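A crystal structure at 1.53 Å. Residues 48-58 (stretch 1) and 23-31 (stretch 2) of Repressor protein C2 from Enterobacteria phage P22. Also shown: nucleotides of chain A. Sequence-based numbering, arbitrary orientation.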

# COMPACT_ATOMS: atom_id res chain seq x y z
N GLU C 48 -4.14 2.32 -0.14
CA GLU C 48 -5.13 2.33 0.93
C GLU C 48 -5.69 0.93 1.16
O GLU C 48 -5.88 0.49 2.30
CB GLU C 48 -6.27 3.29 0.55
CG GLU C 48 -7.51 3.23 1.46
CD GLU C 48 -8.46 4.41 1.23
OE1 GLU C 48 -8.32 5.07 0.17
OE2 GLU C 48 -9.34 4.66 2.09
N ASN C 49 -5.95 0.23 0.06
CA ASN C 49 -6.54 -1.08 0.18
C ASN C 49 -5.57 -2.12 0.77
O ASN C 49 -6.01 -3.00 1.52
CB ASN C 49 -7.09 -1.54 -1.17
CG ASN C 49 -8.34 -0.76 -1.58
OD1 ASN C 49 -9.04 -0.17 -0.74
ND2 ASN C 49 -8.64 -0.76 -2.88
N LEU C 50 -4.28 -2.03 0.44
CA LEU C 50 -3.35 -2.99 1.02
C LEU C 50 -3.30 -2.79 2.53
O LEU C 50 -3.29 -3.78 3.29
CB LEU C 50 -1.93 -2.83 0.43
CG LEU C 50 -0.82 -3.69 1.05
CD1 LEU C 50 -1.07 -5.18 0.86
CD2 LEU C 50 0.49 -3.27 0.39
N LEU C 51 -3.28 -1.55 2.99
CA LEU C 51 -3.24 -1.33 4.44
C LEU C 51 -4.51 -1.86 5.10
O LEU C 51 -4.44 -2.55 6.13
CB LEU C 51 -3.01 0.14 4.73
CG LEU C 51 -1.53 0.48 4.92
CD1 LEU C 51 -1.08 -0.12 6.27
CD2 LEU C 51 -0.66 -0.09 3.82
N ALA C 52 -5.67 -1.59 4.52
CA ALA C 52 -6.92 -2.08 5.11
C ALA C 52 -6.99 -3.60 5.10
O ALA C 52 -7.54 -4.22 6.02
CB ALA C 52 -8.14 -1.47 4.37
N LEU C 53 -6.44 -4.21 4.05
CA LEU C 53 -6.41 -5.65 3.91
C LEU C 53 -5.51 -6.27 4.99
O LEU C 53 -5.89 -7.27 5.63
CB LEU C 53 -5.88 -6.01 2.52
CG LEU C 53 -5.68 -7.50 2.20
CD1 LEU C 53 -7.04 -8.21 2.20
CD2 LEU C 53 -5.00 -7.65 0.83
N SER C 54 -4.36 -5.67 5.22
CA SER C 54 -3.43 -6.18 6.23
C SER C 54 -4.11 -6.17 7.61
O SER C 54 -3.93 -7.09 8.40
CB SER C 54 -2.15 -5.35 6.24
OG SER C 54 -2.39 -4.03 6.69
N LYS C 55 -4.88 -5.13 7.89
CA LYS C 55 -5.57 -5.06 9.19
C LYS C 55 -6.65 -6.14 9.27
O LYS C 55 -6.74 -6.86 10.27
CB LYS C 55 -6.17 -3.67 9.40
CG LYS C 55 -5.11 -2.63 9.62
CD LYS C 55 -5.68 -1.25 9.71
CE LYS C 55 -4.55 -0.26 9.93
NZ LYS C 55 -3.46 -0.43 8.91
N ALA C 56 -7.46 -6.27 8.23
CA ALA C 56 -8.52 -7.29 8.22
C ALA C 56 -7.97 -8.70 8.37
O ALA C 56 -8.60 -9.55 9.01
CB ALA C 56 -9.34 -7.19 6.92
N LEU C 57 -6.79 -8.96 7.80
CA LEU C 57 -6.18 -10.29 7.87
C LEU C 57 -5.24 -10.44 9.05
O LEU C 57 -4.60 -11.47 9.19
CB LEU C 57 -5.43 -10.61 6.58
CG LEU C 57 -6.28 -10.67 5.30
CD1 LEU C 57 -5.38 -10.99 4.09
CD2 LEU C 57 -7.37 -11.72 5.45
N GLN C 58 -5.13 -9.40 9.87
CA GLN C 58 -4.28 -9.43 11.07
C GLN C 58 -2.80 -9.70 10.81
O GLN C 58 -2.17 -10.49 11.51
CB GLN C 58 -4.85 -10.47 12.05
CG GLN C 58 -6.34 -10.31 12.25
CD GLN C 58 -6.95 -11.35 13.18
OE1 GLN C 58 -8.16 -11.39 13.36
NE2 GLN C 58 -6.11 -12.19 13.77
P DT A 14 -14.51 -2.10 -5.82
OP1 DT A 14 -14.92 -1.46 -4.56
OP2 DT A 14 -14.11 -3.52 -5.85
O5' DT A 14 -15.65 -1.83 -6.89
C5' DT A 14 -15.98 -0.49 -7.24
C4' DT A 14 -17.04 -0.48 -8.31
O4' DT A 14 -16.45 -0.91 -9.55
C3' DT A 14 -18.14 -1.50 -7.98
O3' DT A 14 -19.45 -0.98 -8.04
C2' DT A 14 -17.97 -2.60 -8.99
C1' DT A 14 -17.19 -1.97 -10.13
N1 DT A 14 -16.23 -2.95 -10.67
C2 DT A 14 -16.24 -3.28 -12.01
O2 DT A 14 -17.05 -2.81 -12.80
N3 DT A 14 -15.30 -4.19 -12.38
C4 DT A 14 -14.39 -4.82 -11.57
O4 DT A 14 -13.60 -5.61 -12.06
C5 DT A 14 -14.44 -4.45 -10.17
C7 DT A 14 -13.53 -5.12 -9.19
C6 DT A 14 -15.33 -3.54 -9.80
P DC A 13 -7.44 -2.16 -6.14
OP1 DC A 13 -6.93 -1.88 -4.80
OP2 DC A 13 -7.75 -3.55 -6.55
O5' DC A 13 -8.81 -1.37 -6.21
C5' DC A 13 -10.05 -2.04 -6.35
C4' DC A 13 -10.97 -1.19 -7.20
O4' DC A 13 -10.47 -1.22 -8.56
C3' DC A 13 -12.37 -1.80 -7.28
O3' DC A 13 -13.28 -1.21 -6.37
C2' DC A 13 -12.81 -1.58 -8.71
C1' DC A 13 -11.55 -1.20 -9.48
N1 DC A 13 -11.29 -2.21 -10.54
C2 DC A 13 -11.93 -2.05 -11.77
O2 DC A 13 -12.74 -1.15 -11.89
N3 DC A 13 -11.66 -2.91 -12.78
C4 DC A 13 -10.82 -3.93 -12.59
N4 DC A 13 -10.55 -4.73 -13.63
C5 DC A 13 -10.20 -4.16 -11.32
C6 DC A 13 -10.45 -3.27 -10.34
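Stretch 2 23-31: ALGKMVGVS

Stretch 2 enters as the end of a helix, 23-28, and then opens into a short non-helical segment, G29 to S31, whose last residue is the N-cap of the next helix. Its helix packs across helix 48-56 with a crossing angle of 119°, the two chain directions more opposed than aligned. The axes approach to 9.3 Å, and small residues mark where the backbones come nearest: A52 CA lies 5.3 Å from V28 CA, and A56 CA lies 6.3 Å from M27 CA. A methyl group is all that either alanine places between its helix and the neighbour.

The packing is apolar, and V28 is its centre. With chi1 in t, its side chain is a knob in a hole formed by N49, A52, L53 and A56, one turn of the helix and the next. CG1 of V28 sits 4.0 Å from A52 CB, while CG2 of V28 lies 4.0 Å from A56 CB and 4.1 Å from L53 CD1, so the two branches divide the hole between them. CG2 of V28 also reaches the backbone, 3.8 Å from L53 CA. One turn earlier, L24 points toward stretch 1 and fills the buried side of the contact: L24 CD1 meets A56 CB at 3.7 Å and L57 CD2 at 3.8 Å, and L24 CD2 meets L53 CD1 at 4.0 Å. L53 and L57 leave their backbone sideways, yet their ends come nearer to stretch 2. M27 covers the exposed margin, its CE 3.9 Å from A56 CB and 3.8 Å from A56 O. The pattern is complementary: alanines on helix 48-56 let the backbones approach, and the branched side chain of V28 takes the space beside them.

No direct hydrogen bond joins the stretches. The polar link is a water that donates to V28 O at 2.6 Å and to N49 OD1 at 2.7 Å. Both atoms are acceptors, and the water supplies a proton to each, bridging the last carbonyl of one helix to a side chain of the other.

The turn after V28 depends on glycine. G29 has positive phi, 100°, and at these backbone angles a CB would be jammed against the carbonyl O of V28. The helix closes with G29 N and V30 N both bonded to G25 O, at 2.7 and 3.0 Å. G25 belongs to the same economy, since a CB there would clash with V30 O. V30 then turns toward stretch 1, its CG1 3.6 Å from N49 ND2.

That last contact adjoins the DNA, as befits a repressor. N49 ND2 donates to OP1 of DC13 at 2.8 Å, nearly straight at 171°, while N49 OD1 takes the water. One amide thus serves both the backbone phosphate and the helix pair. On the neighbouring nucleotide, S31 N and S31 OG both donate to OP2 of DT14, at 3.0 and 2.7 Å. The two stretches thereby hold successive phosphates while packed against each other.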

# COMPACT_ATOMS: atom_id res chain seq x y z
N ALA C 23 -17.20 -11.29 2.60
CA ALA C 23 -17.06 -10.80 3.96
C ALA C 23 -15.75 -10.03 4.13
O ALA C 23 -15.71 -9.01 4.81
CB ALA C 23 -17.13 -11.97 4.98
N LEU C 24 -14.68 -10.54 3.52
CA LEU C 24 -13.40 -9.83 3.62
C LEU C 24 -13.54 -8.48 2.87
O LEU C 24 -13.07 -7.45 3.33
CB LEU C 24 -12.27 -10.66 3.00
CG LEU C 24 -10.87 -10.01 3.02
CD1 LEU C 24 -10.45 -9.68 4.44
CD2 LEU C 24 -9.88 -10.96 2.39
N GLY C 25 -14.21 -8.51 1.72
CA GLY C 25 -14.40 -7.28 0.95
C GLY C 25 -15.10 -6.21 1.78
O GLY C 25 -14.71 -5.04 1.78
N LYS C 26 -16.13 -6.62 2.53
CA LYS C 26 -16.86 -5.69 3.37
C LYS C 26 -15.95 -5.07 4.43
O LYS C 26 -16.03 -3.88 4.73
CB LYS C 26 -18.04 -6.41 4.06
CG LYS C 26 -18.91 -5.50 4.92
CD LYS C 26 -19.72 -4.54 4.07
CE LYS C 26 -20.39 -3.47 4.94
NZ LYS C 26 -21.07 -2.44 4.10
N MET C 27 -15.07 -5.90 4.99
CA MET C 27 -14.12 -5.45 6.00
C MET C 27 -13.10 -4.44 5.44
O MET C 27 -12.73 -3.48 6.12
CB MET C 27 -13.36 -6.64 6.57
CG MET C 27 -14.17 -7.61 7.43
SD MET C 27 -13.13 -9.07 7.84
CE MET C 27 -12.22 -8.39 9.22
N VAL C 28 -12.65 -4.67 4.21
CA VAL C 28 -11.66 -3.82 3.53
C VAL C 28 -12.27 -2.61 2.83
O VAL C 28 -11.62 -1.56 2.73
CB VAL C 28 -10.87 -4.66 2.49
CG1 VAL C 28 -9.89 -3.80 1.69
CG2 VAL C 28 -10.15 -5.79 3.22
N GLY C 29 -13.49 -2.75 2.35
CA GLY C 29 -14.14 -1.66 1.65
C GLY C 29 -14.08 -1.81 0.14
O GLY C 29 -14.06 -0.81 -0.59
N VAL C 30 -14.03 -3.06 -0.34
CA VAL C 30 -14.03 -3.34 -1.77
C VAL C 30 -15.01 -4.46 -2.04
O VAL C 30 -15.55 -5.05 -1.11
CB VAL C 30 -12.64 -3.78 -2.29
CG1 VAL C 30 -11.63 -2.65 -2.08
CG2 VAL C 30 -12.16 -5.04 -1.59
N SER C 31 -15.22 -4.75 -3.32
CA SER C 31 -16.13 -5.81 -3.71
C SER C 31 -15.50 -7.18 -3.52
O SER C 31 -14.29 -7.33 -3.37
CB SER C 31 -16.52 -5.66 -5.18
OG SER C 31 -15.41 -5.87 -6.03
O HOH W 1 -9.95 0.22 1.74